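Local coordinates for phosphoglycerol transferase GacH (Streptococcus pyogenes MGAS5005, PDB 6DGM), which probably transfers glycerol phosphate onto the rhamnose polysaccharide of the streptococcal cell wall, this chain being its sulfatase-family, LTA-synthase-like catalytic domain, at residues A25-I36 with L318-P328; M92-Y103 with I309-A317. All coordinates share one frame; numbering follows the deposited sequence.

Contact 1 of 2, residues A25-I36 with L318-P328; sequences AEDINKDRKNNI and LFEHTDSKVSP. With CA (calcium ion), chain E.
Asn-29 pairs its amide with the backbone of Val-326 in a two-bond clasp: OD1 accepts from Val-326 N at 2.8 Å, while ND2 donates to Val-326 O at 2.9 Å, the latter in the carbonyl plane and on a lone pair. Asn-34 grips with backbone and side chain together. Its N and O bond to Asp-323 O and Lys-325 N around a single beta bridge with Ser-324, and its ND2 reaches Thr-322 O at 2.8 Å. Bent at its last torsion (chi4 -64°), Lys-325 brings NZ 2.8 Å from Arg-32 O, almost in line with the C=O bond. The guanidinium of Arg-32 lies between Ile-28 CG2 on one face and Glu-320 CA on the other, with NH1 donating edgewise to Ser-324 O.

Asp-323 closes helix 314-321 with a Schellman motif, and the same residue joins the two segments through calcium: its OD1 and Asp-31 O each bind the ion at 2.4 Å, beside three waters. Lys-33 N donates to Asp-323 OD2 from above the carboxylate plane.

Apolar contacts flank this polar centre. Ile-36 CG1 sits over the Phe-319 ring, 4.2 Å from its centroid, and Val-326 CG2 meets Ile-28 CG2 and Ala-25 CB.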
loop_
_atom_site.group_PDB
_atom_site.type_symbol
_atom_site.label_atom_id
_atom_site.label_comp_id
_atom_site.label_asym_id
_atom_site.label_seq_id
_atom_site.Cartn_x
_atom_site.Cartn_y
_atom_site.Cartn_z
ATOM N N ALA A 25 18.151 -1.255 15.443
ATOM C CA ALA A 25 18.176 -0.076 14.585
ATOM C C ALA A 25 19.592 0.468 14.428
ATOM O O ALA A 25 20.007 0.849 13.324
ATOM C CB ALA A 25 17.249 0.995 15.158
ATOM N N GLU A 26 20.350 0.527 15.527
ATOM C CA GLU A 26 21.742 0.951 15.441
ATOM C C GLU A 26 22.541 0.013 14.547
ATOM O O GLU A 26 23.336 0.465 13.719
ATOM C CB GLU A 26 22.329 1.029 16.850
ATOM C CG GLU A 26 21.678 2.123 17.691
ATOM C CD GLU A 26 21.990 2.010 19.173
ATOM O OE1 GLU A 26 22.948 1.293 19.534
ATOM O OE2 GLU A 26 21.267 2.641 19.974
ATOM N N ASP A 27 22.334 -1.297 14.680
ATOM C CA ASP A 27 23.064 -2.242 13.844
ATOM C C ASP A 27 22.698 -2.062 12.375
ATOM O O ASP A 27 23.574 -2.017 11.502
ATOM C CB ASP A 27 22.787 -3.678 14.297
ATOM C CG ASP A 27 23.343 -3.979 15.691
ATOM O OD1 ASP A 27 24.310 -3.317 16.120
ATOM O OD2 ASP A 27 22.804 -4.893 16.353
ATOM N N ILE A 28 21.402 -1.937 12.080
ATOM C CA ILE A 28 20.972 -1.758 10.695
ATOM C C ILE A 28 21.533 -0.466 10.120
ATOM O O ILE A 28 21.993 -0.425 8.974
ATOM C CB ILE A 28 19.434 -1.780 10.599
ATOM C CG1 ILE A 28 18.887 -3.167 10.910
ATOM C CG2 ILE A 28 18.971 -1.314 9.188
ATOM C CD1 ILE A 28 17.384 -3.198 11.144
ATOM N N ASN A 29 21.467 0.620 10.890
ATOM C CA ASN A 29 21.829 1.929 10.354
ATOM C C ASN A 29 23.309 2.057 10.032
ATOM O O ASN A 29 23.674 2.938 9.250
ATOM C CB ASN A 29 21.323 3.031 11.284
ATOM C CG ASN A 29 19.806 3.136 11.265
ATOM O OD1 ASN A 29 19.164 2.536 10.415
ATOM N ND2 ASN A 29 19.235 3.893 12.194
ATOM N N LYS A 30 24.166 1.190 10.581
ATOM C CA LYS A 30 25.562 1.178 10.166
ATOM C C LYS A 30 25.717 0.933 8.671
ATOM O O LYS A 30 26.733 1.342 8.093
ATOM C CB LYS A 30 26.335 0.116 10.949
ATOM C CG LYS A 30 26.447 0.418 12.432
ATOM C CD LYS A 30 27.214 -0.683 13.156
ATOM C CE LYS A 30 27.445 -0.333 14.615
ATOM N NZ LYS A 30 28.446 -1.244 15.257
ATOM N N ASP A 31 24.729 0.290 8.034
ATOM C CA ASP A 31 24.787 -0.019 6.610
ATOM C C ASP A 31 23.666 0.647 5.818
ATOM O O ASP A 31 23.356 0.208 4.708
ATOM C CB ASP A 31 24.762 -1.531 6.380
ATOM C CG ASP A 31 26.004 -2.221 6.913
ATOM O OD1 ASP A 31 27.128 -1.811 6.547
ATOM O OD2 ASP A 31 25.854 -3.171 7.705
ATOM N N ARG A 32 23.042 1.683 6.364
ATOM C CA ARG A 32 22.034 2.458 5.649
ATOM C C ARG A 32 22.601 3.860 5.463
ATOM O O ARG A 32 22.869 4.551 6.451
ATOM C CB ARG A 32 20.739 2.531 6.454
ATOM C CG ARG A 32 20.022 1.190 6.692
ATOM C CD ARG A 32 19.404 0.677 5.434
ATOM N NE ARG A 32 18.742 -0.623 5.589
ATOM C CZ ARG A 32 17.442 -0.801 5.795
ATOM N NH1 ARG A 32 16.608 0.239 5.893
ATOM N NH2 ARG A 32 16.958 -2.039 5.887
ATOM N N LYS A 33 22.779 4.279 4.207
ATOM C CA LYS A 33 23.451 5.547 3.938
ATOM C C LYS A 33 22.511 6.750 3.908
ATOM O O LYS A 33 22.959 7.880 4.135
ATOM C CB LYS A 33 24.149 5.515 2.572
ATOM C CG LYS A 33 25.252 4.490 2.416
ATOM C CD LYS A 33 25.853 4.605 1.014
ATOM C CE LYS A 33 26.912 3.549 0.736
ATOM N NZ LYS A 33 27.364 3.610 -0.693
ATOM N N ASN A 34 21.234 6.544 3.618
ATOM C CA ASN A 34 20.334 7.625 3.239
ATOM C C ASN A 34 19.351 7.949 4.357
ATOM O O ASN A 34 19.209 7.207 5.334
ATOM C CB ASN A 34 19.584 7.260 1.953
ATOM C CG ASN A 34 20.522 7.068 0.773
ATOM O OD1 ASN A 34 21.561 7.714 0.692
ATOM N ND2 ASN A 34 20.159 6.175 -0.141
ATOM N N ASN A 35 18.682 9.089 4.191
ATOM C CA ASN A 35 17.653 9.567 5.103
ATOM C C ASN A 35 16.317 9.565 4.379
ATOM O O ASN A 35 16.208 10.103 3.274
ATOM C CB ASN A 35 17.934 11.007 5.523
ATOM C CG ASN A 35 19.304 11.178 6.123
ATOM O OD1 ASN A 35 19.693 10.443 7.024
ATOM N ND2 ASN A 35 20.055 12.151 5.613
ATOM N N ILE A 36 15.293 8.992 5.015
ATOM C CA ILE A 36 13.982 8.896 4.377
ATOM C C ILE A 36 13.449 10.283 4.026
ATOM O O ILE A 36 12.848 10.479 2.963
ATOM C CB ILE A 36 13.023 8.110 5.281
ATOM C CG1 ILE A 36 11.758 7.718 4.513
ATOM C CG2 ILE A 36 12.679 8.919 6.515
ATOM C CD1 ILE A 36 12.044 6.809 3.334
ATOM N N LEU A 318 10.244 -0.009 1.806
ATOM C CA LEU A 318 10.648 1.272 1.235
ATOM C C LEU A 318 11.960 1.745 1.843
ATOM O O LEU A 318 12.852 2.228 1.132
ATOM C CB LEU A 318 9.540 2.307 1.470
ATOM C CG LEU A 318 9.904 3.779 1.263
ATOM C CD1 LEU A 318 9.987 4.060 -0.229
ATOM C CD2 LEU A 318 8.921 4.708 1.935
ATOM N N PHE A 319 12.083 1.650 3.166
ATOM C CA PHE A 319 13.348 2.005 3.799
ATOM C C PHE A 319 14.488 1.155 3.254
ATOM O O PHE A 319 15.584 1.664 2.991
ATOM C CB PHE A 319 13.254 1.834 5.315
ATOM C CG PHE A 319 12.655 3.017 6.041
ATOM C CD1 PHE A 319 11.288 3.228 6.058
ATOM C CD2 PHE A 319 13.466 3.905 6.726
ATOM C CE1 PHE A 319 10.745 4.313 6.744
ATOM C CE2 PHE A 319 12.937 4.987 7.394
ATOM C CZ PHE A 319 11.581 5.200 7.407
ATOM N N GLU A 320 14.256 -0.151 3.088
ATOM C CA GLU A 320 15.317 -1.010 2.571
ATOM C C GLU A 320 15.666 -0.640 1.134
ATOM O O GLU A 320 16.848 -0.550 0.770
ATOM C CB GLU A 320 14.896 -2.473 2.652
ATOM C CG GLU A 320 15.995 -3.423 2.236
ATOM C CD GLU A 320 15.506 -4.832 2.050
ATOM O OE1 GLU A 320 14.399 -5.019 1.476
ATOM O OE2 GLU A 320 16.225 -5.750 2.475
ATOM N N HIS A 321 14.647 -0.439 0.294
ATOM C CA HIS A 321 14.895 -0.158 -1.117
ATOM C C HIS A 321 15.691 1.128 -1.288
ATOM O O HIS A 321 16.605 1.196 -2.115
ATOM C CB HIS A 321 13.568 -0.086 -1.894
ATOM C CG HIS A 321 13.750 0.168 -3.351
ATOM N ND1 HIS A 321 14.112 -0.826 -4.234
ATOM C CD2 HIS A 321 13.673 1.309 -4.075
ATOM C CE1 HIS A 321 14.249 -0.308 -5.444
ATOM N NE2 HIS A 321 13.981 0.985 -5.376
ATOM N N THR A 322 15.364 2.154 -0.506
ATOM C CA THR A 322 16.048 3.428 -0.575
ATOM C C THR A 322 17.282 3.505 0.319
ATOM O O THR A 322 17.910 4.566 0.371
ATOM C CB THR A 322 15.100 4.567 -0.198
ATOM O OG1 THR A 322 14.665 4.423 1.157
ATOM C CG2 THR A 322 13.901 4.584 -1.130
ATOM N N ASP A 323 17.631 2.427 1.025
ATOM C CA ASP A 323 18.808 2.391 1.910
ATOM C C ASP A 323 18.748 3.482 2.981
ATOM O O ASP A 323 19.756 4.115 3.313
ATOM C CB ASP A 323 20.112 2.461 1.109
ATOM C CG ASP A 323 21.275 1.817 1.831
ATOM O OD1 ASP A 323 21.077 0.729 2.414
ATOM O OD2 ASP A 323 22.382 2.388 1.792
ATOM N N SER A 324 17.556 3.694 3.536
ATOM C CA SER A 324 17.329 4.737 4.528
ATOM C C SER A 324 17.433 4.196 5.951
ATOM O O SER A 324 17.024 3.067 6.235
ATOM C CB SER A 324 15.943 5.359 4.327
ATOM O OG SER A 324 15.913 6.040 3.089
ATOM N N LYS A 325 17.980 5.019 6.840
ATOM C CA LYS A 325 18.108 4.662 8.239
ATOM C C LYS A 325 16.739 4.510 8.893
ATOM O O LYS A 325 15.783 5.222 8.570
ATOM C CB LYS A 325 18.925 5.731 8.956
ATOM C CG LYS A 325 20.366 5.800 8.485
ATOM C CD LYS A 325 21.072 7.007 9.095
ATOM C CE LYS A 325 22.422 7.278 8.423
ATOM N NZ LYS A 325 23.372 6.167 8.641
ATOM N N VAL A 326 16.668 3.586 9.856
ATOM C CA VAL A 326 15.406 3.189 10.469
ATOM C C VAL A 326 15.313 3.688 11.902
ATOM O O VAL A 326 16.323 3.914 12.580
ATOM C CB VAL A 326 15.178 1.657 10.411
ATOM C CG1 VAL A 326 15.084 1.186 8.976
ATOM C CG2 VAL A 326 16.278 0.907 11.159
ATOM N N SER A 327 14.083 3.851 12.361
ATOM C CA SER A 327 13.793 3.922 13.783
ATOM C C SER A 327 13.728 2.510 14.357
ATOM O O SER A 327 13.630 1.523 13.614
ATOM C CB SER A 327 12.425 4.564 13.987
ATOM O OG SER A 327 11.441 3.794 13.296
ATOM N N PRO A 328 13.765 2.379 15.678
ATOM C CA PRO A 328 13.525 1.059 16.282
ATOM C C PRO A 328 12.235 0.419 15.801
ATOM O O PRO A 328 12.213 -0.782 15.499
ATOM C CB PRO A 328 13.504 1.378 17.781
ATOM C CG PRO A 328 14.450 2.592 17.917
ATOM C CD PRO A 328 14.125 3.403 16.683
HETATM CA CA CA E . 23.128 -0.546 2.443
HETATM O O HOH W 1 16.060 7.724 7.398
HETATM O O HOH W 2 24.887 1.176 2.320
HETATM O O HOH W 3 21.819 -2.070 4.230
HETATM O O HOH W 4 25.223 -2.291 2.313
#

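Contact 2 of 2, residues M92-Y103 with I309-A317; sequences MEFQTLTSLPFY and INSSDFTAA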
loop_
_atom_site.group_PDB
_atom_site.type_symbol
_atom_site.label_atom_id
_atom_site.label_comp_id
_atom_site.label_asym_id
_atom_site.label_seq_id
_atom_site.Cartn_x
_atom_site.Cartn_y
_atom_site.Cartn_z
ATOM N N MET A 92 -6.350 -1.762 3.346
ATOM C CA MET A 92 -4.983 -1.865 2.835
ATOM C C MET A 92 -4.262 -0.532 2.987
ATOM O O MET A 92 -3.093 -0.479 3.400
ATOM C CB MET A 92 -4.997 -2.339 1.383
ATOM C CG MET A 92 -4.860 -3.869 1.237
ATOM S SD MET A 92 -6.070 -4.860 2.122
ATOM C CE MET A 92 -7.544 -4.543 1.157
ATOM N N GLU A 93 -4.970 0.560 2.712
ATOM C CA GLU A 93 -4.410 1.897 2.845
ATOM C C GLU A 93 -3.888 2.148 4.256
ATOM O O GLU A 93 -2.742 2.584 4.438
ATOM C CB GLU A 93 -5.518 2.886 2.500
ATOM C CG GLU A 93 -5.093 4.339 2.328
ATOM C CD GLU A 93 -6.319 5.214 2.172
ATOM O OE1 GLU A 93 -7.311 4.723 1.595
ATOM O OE2 GLU A 93 -6.313 6.362 2.667
ATOM N N PHE A 94 -4.714 1.875 5.271
ATOM C CA PHE A 94 -4.302 2.030 6.664
ATOM C C PHE A 94 -3.022 1.257 6.953
ATOM O O PHE A 94 -2.110 1.753 7.629
ATOM C CB PHE A 94 -5.427 1.512 7.578
ATOM C CG PHE A 94 -5.054 1.409 9.037
ATOM C CD1 PHE A 94 -4.390 0.286 9.531
ATOM C CD2 PHE A 94 -5.398 2.412 9.924
ATOM C CE1 PHE A 94 -4.062 0.167 10.887
ATOM C CE2 PHE A 94 -5.084 2.302 11.291
ATOM C CZ PHE A 94 -4.397 1.189 11.766
ATOM N N GLN A 95 -2.942 0.031 6.455
ATOM C CA GLN A 95 -1.779 -0.806 6.724
ATOM C C GLN A 95 -0.524 -0.248 6.061
ATOM O O GLN A 95 0.573 -0.302 6.648
ATOM C CB GLN A 95 -2.063 -2.229 6.252
ATOM C CG GLN A 95 -3.149 -2.920 7.057
ATOM C CD GLN A 95 -3.449 -4.274 6.541
ATOM O OE1 GLN A 95 -2.779 -5.234 6.897
ATOM N NE2 GLN A 95 -4.445 -4.374 5.663
ATOM N N THR A 96 -0.650 0.324 4.856
ATOM C CA THR A 96 0.545 0.922 4.258
ATOM C C THR A 96 1.056 2.083 5.104
ATOM O O THR A 96 2.272 2.255 5.277
ATOM C CB THR A 96 0.302 1.389 2.816
ATOM O OG1 THR A 96 -0.511 2.575 2.786
ATOM C CG2 THR A 96 -0.325 0.289 1.970
ATOM N N LEU A 97 0.156 2.895 5.636
ATOM C CA LEU A 97 0.596 4.093 6.335
ATOM C C LEU A 97 1.150 3.780 7.720
ATOM O O LEU A 97 2.187 4.339 8.106
ATOM C CB LEU A 97 -0.556 5.077 6.461
ATOM C CG LEU A 97 -1.106 5.672 5.166
ATOM C CD1 LEU A 97 -2.268 6.566 5.499
ATOM C CD2 LEU A 97 -0.021 6.435 4.406
ATOM N N THR A 98 0.477 2.917 8.479
ATOM C CA THR A 98 0.879 2.629 9.850
ATOM C C THR A 98 1.847 1.461 9.965
ATOM O O THR A 98 2.612 1.391 10.940
ATOM C CB THR A 98 -0.344 2.277 10.714
ATOM O OG1 THR A 98 -0.943 1.062 10.248
ATOM C CG2 THR A 98 -1.379 3.404 10.702
ATOM N N SER A 99 1.788 0.527 9.011
ATOM C CA SER A 99 2.507 -0.743 9.045
ATOM C C SER A 99 1.979 -1.705 10.103
ATOM O O SER A 99 2.648 -2.676 10.444
ATOM C CB SER A 99 4.022 -0.556 9.208
ATOM O OG SER A 99 4.563 0.249 8.169
ATOM N N LEU A 100 0.799 -1.457 10.651
ATOM C CA LEU A 100 0.200 -2.387 11.602
ATOM C C LEU A 100 -0.699 -3.367 10.846
ATOM O O LEU A 100 -1.656 -2.927 10.188
ATOM C CB LEU A 100 -0.620 -1.616 12.625
ATOM C CG LEU A 100 0.178 -0.627 13.491
ATOM C CD1 LEU A 100 -0.736 0.193 14.376
ATOM C CD2 LEU A 100 1.238 -1.355 14.334
ATOM N N PRO A 101 -0.426 -4.671 10.883
ATOM C CA PRO A 101 -1.209 -5.591 10.042
ATOM C C PRO A 101 -2.624 -5.824 10.542
ATOM O O PRO A 101 -2.882 -6.056 11.730
ATOM C CB PRO A 101 -0.398 -6.892 10.055
ATOM C CG PRO A 101 0.432 -6.804 11.305
ATOM C CD PRO A 101 0.704 -5.353 11.545
ATOM N N PHE A 102 -3.548 -5.829 9.582
ATOM C CA PHE A 102 -4.943 -6.162 9.858
ATOM C C PHE A 102 -5.065 -7.543 10.476
ATOM O O PHE A 102 -5.927 -7.769 11.329
ATOM C CB PHE A 102 -5.700 -6.099 8.527
ATOM C CG PHE A 102 -7.197 -5.977 8.644
ATOM C CD1 PHE A 102 -7.839 -5.855 9.862
ATOM C CD2 PHE A 102 -7.958 -5.945 7.492
ATOM C CE1 PHE A 102 -9.218 -5.717 9.925
ATOM C CE2 PHE A 102 -9.333 -5.811 7.551
ATOM C CZ PHE A 102 -9.960 -5.696 8.763
ATOM N N TYR A 103 -4.205 -8.479 10.074
ATOM C CA TYR A 103 -4.326 -9.846 10.553
ATOM C C TYR A 103 -4.075 -9.981 12.050
ATOM O O TYR A 103 -4.397 -11.040 12.603
ATOM C CB TYR A 103 -3.429 -10.804 9.755
ATOM C CG TYR A 103 -1.951 -10.548 9.771
ATOM C CD1 TYR A 103 -1.203 -10.706 10.940
ATOM C CD2 TYR A 103 -1.270 -10.203 8.606
ATOM C CE1 TYR A 103 0.148 -10.478 10.958
ATOM C CE2 TYR A 103 0.080 -9.986 8.613
ATOM C CZ TYR A 103 0.797 -10.125 9.798
ATOM O OH TYR A 103 2.156 -9.900 9.829
ATOM N N ILE A 309 4.649 -10.218 -0.015
ATOM C CA ILE A 309 4.623 -9.443 1.216
ATOM C C ILE A 309 3.196 -8.970 1.456
ATOM O O ILE A 309 2.300 -9.177 0.637
ATOM C CB ILE A 309 5.607 -8.263 1.194
ATOM C CG1 ILE A 309 5.225 -7.239 0.127
ATOM C CG2 ILE A 309 7.051 -8.782 0.973
ATOM C CD1 ILE A 309 6.221 -6.080 0.046
ATOM N N ASN A 310 2.993 -8.351 2.609
ATOM C CA ASN A 310 1.705 -7.804 3.002
ATOM C C ASN A 310 1.715 -6.298 2.802
ATOM O O ASN A 310 2.770 -5.670 2.742
ATOM C CB ASN A 310 1.501 -8.085 4.491
ATOM C CG ASN A 310 0.050 -8.237 4.863
ATOM O OD1 ASN A 310 -0.721 -8.909 4.167
ATOM N ND2 ASN A 310 -0.341 -7.614 5.974
ATOM N N SER A 311 0.514 -5.710 2.732
ATOM C CA SER A 311 0.421 -4.256 2.599
ATOM C C SER A 311 1.117 -3.540 3.757
ATOM O O SER A 311 1.688 -2.456 3.575
ATOM C CB SER A 311 -1.044 -3.815 2.513
ATOM O OG SER A 311 -1.816 -4.162 3.666
ATOM N N SER A 312 1.078 -4.129 4.953
ATOM C CA SER A 312 1.688 -3.529 6.127
ATOM C C SER A 312 3.207 -3.504 6.057
ATOM O O SER A 312 3.832 -2.793 6.847
ATOM C CB SER A 312 1.237 -4.293 7.378
ATOM O OG SER A 312 1.530 -5.667 7.236
ATOM N N ASP A 313 3.810 -4.261 5.138
ATOM C CA ASP A 313 5.250 -4.355 5.001
ATOM C C ASP A 313 5.850 -3.273 4.110
ATOM O O ASP A 313 7.073 -3.201 4.002
ATOM C CB ASP A 313 5.632 -5.704 4.366
ATOM C CG ASP A 313 5.388 -6.895 5.268
ATOM O OD1 ASP A 313 5.608 -6.793 6.497
ATOM O OD2 ASP A 313 4.971 -7.947 4.722
ATOM N N PHE A 314 5.023 -2.455 3.438
ATOM C CA PHE A 314 5.565 -1.586 2.402
ATOM C C PHE A 314 6.569 -0.586 2.962
ATOM O O PHE A 314 7.592 -0.323 2.326
ATOM C CB PHE A 314 4.460 -0.847 1.659
ATOM C CG PHE A 314 3.712 -1.699 0.653
ATOM C CD1 PHE A 314 4.309 -2.762 -0.004
ATOM C CD2 PHE A 314 2.401 -1.418 0.368
ATOM C CE1 PHE A 314 3.583 -3.525 -0.925
ATOM C CE2 PHE A 314 1.678 -2.172 -0.543
ATOM C CZ PHE A 314 2.265 -3.208 -1.194
ATOM N N THR A 315 6.300 -0.008 4.137
ATOM C CA THR A 315 7.208 1.015 4.654
ATOM C C THR A 315 8.582 0.430 4.972
ATOM O O THR A 315 9.606 1.009 4.615
ATOM C CB THR A 315 6.619 1.729 5.868
ATOM O OG1 THR A 315 5.371 2.304 5.503
ATOM C CG2 THR A 315 7.552 2.874 6.341
ATOM N N ALA A 316 8.631 -0.720 5.632
ATOM C CA ALA A 316 9.929 -1.344 5.864
ATOM C C ALA A 316 10.628 -1.645 4.545
ATOM O O ALA A 316 11.847 -1.461 4.413
ATOM C CB ALA A 316 9.768 -2.612 6.687
ATOM N N ALA A 317 9.869 -2.107 3.553
ATOM C CA ALA A 317 10.472 -2.391 2.261
ATOM C C ALA A 317 10.947 -1.120 1.580
ATOM O O ALA A 317 11.951 -1.142 0.858
ATOM C CB ALA A 317 9.493 -3.144 1.376
HETATM O O HOH W 5 3.715 -0.118 5.554
HETATM O O HOH W 6 4.546 2.984 8.173
HETATM O O HOH W 7 6.563 -2.082 7.189
HETATM O O HOH W 8 3.033 -8.793 7.751
#
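Ser-99 and Ser-312 bring the two backbones to a CA-CA distance of 4.1 Å, where the end of helix 89-98 meets the turn joining strand 308-310 to helix 314-321 in the alkaline-phosphatase-like alpha/beta fold. Ser-99 has left helical geometry with a positive phi of 70°, and its CB lies 3.3 Å from Ser-312 O.

Gln-95 points its CB toward the turn, 3.2 Å from Ser-311 OG, and its chain then runs on extended. The amide at its end is held by three groups: OE1 accepts from Phe-102 N, which stands above the carbonyl plane, while NE2 donates to Asp-83 and to Asn-91 O. Ser-311 carries OG between its own backbone N and carbonyl carbon (chi1 61°), which directs it at Gln-95 and at Met-92 CG. Met-92 is bent at chi2 and chi3, and its side chain comes within about 4 Å of that of the manganese-binding residue Asp-270.

The next residue after Gln-95, Thr-96, commits OG1 to Glu-93 O. Its CG2, anti to the carbonyl carbon, is thereby left to meet the edge of the Phe-314 ring at CD2, 3.6 Å away. Ser-312 OG rests against Pro-101 CB, which in turn lies over the centre of one face of the Tyr-103 ring.

Three waters gather on Ser-99 OG. One of them also links the two segments: its oxygen lies 2.9 Å from Thr-315 OG1, which has Tyr-43 as a further partner. The same water donates to Leu-97 O, with 2.7 Å between the water oxygen and Leu-97 O.

Contacts 1 and 2 lie about 18 Å apart, centre to centre, and both use helix 314-321: contact 2 involves its start and the turn after the edge strand 308-310, contact 1 its end and the chain beyond. Segment 309-317 runs directly into 318-328, while 92-103 follows 25-36, so contact 2 is nested inside the loop that contact 1 closes. Contact 2 is buried near the centre of the chain, with the Met-92 side chain about 7 Å from the bound manganese and the glycerol phosphate. Contact 1 is partly buried, farther out, with a calcium ion away from that site. Helix 314-321 and the chain after it thus run from the core to the end of the N-terminal helix 11-29 and the loop that follows.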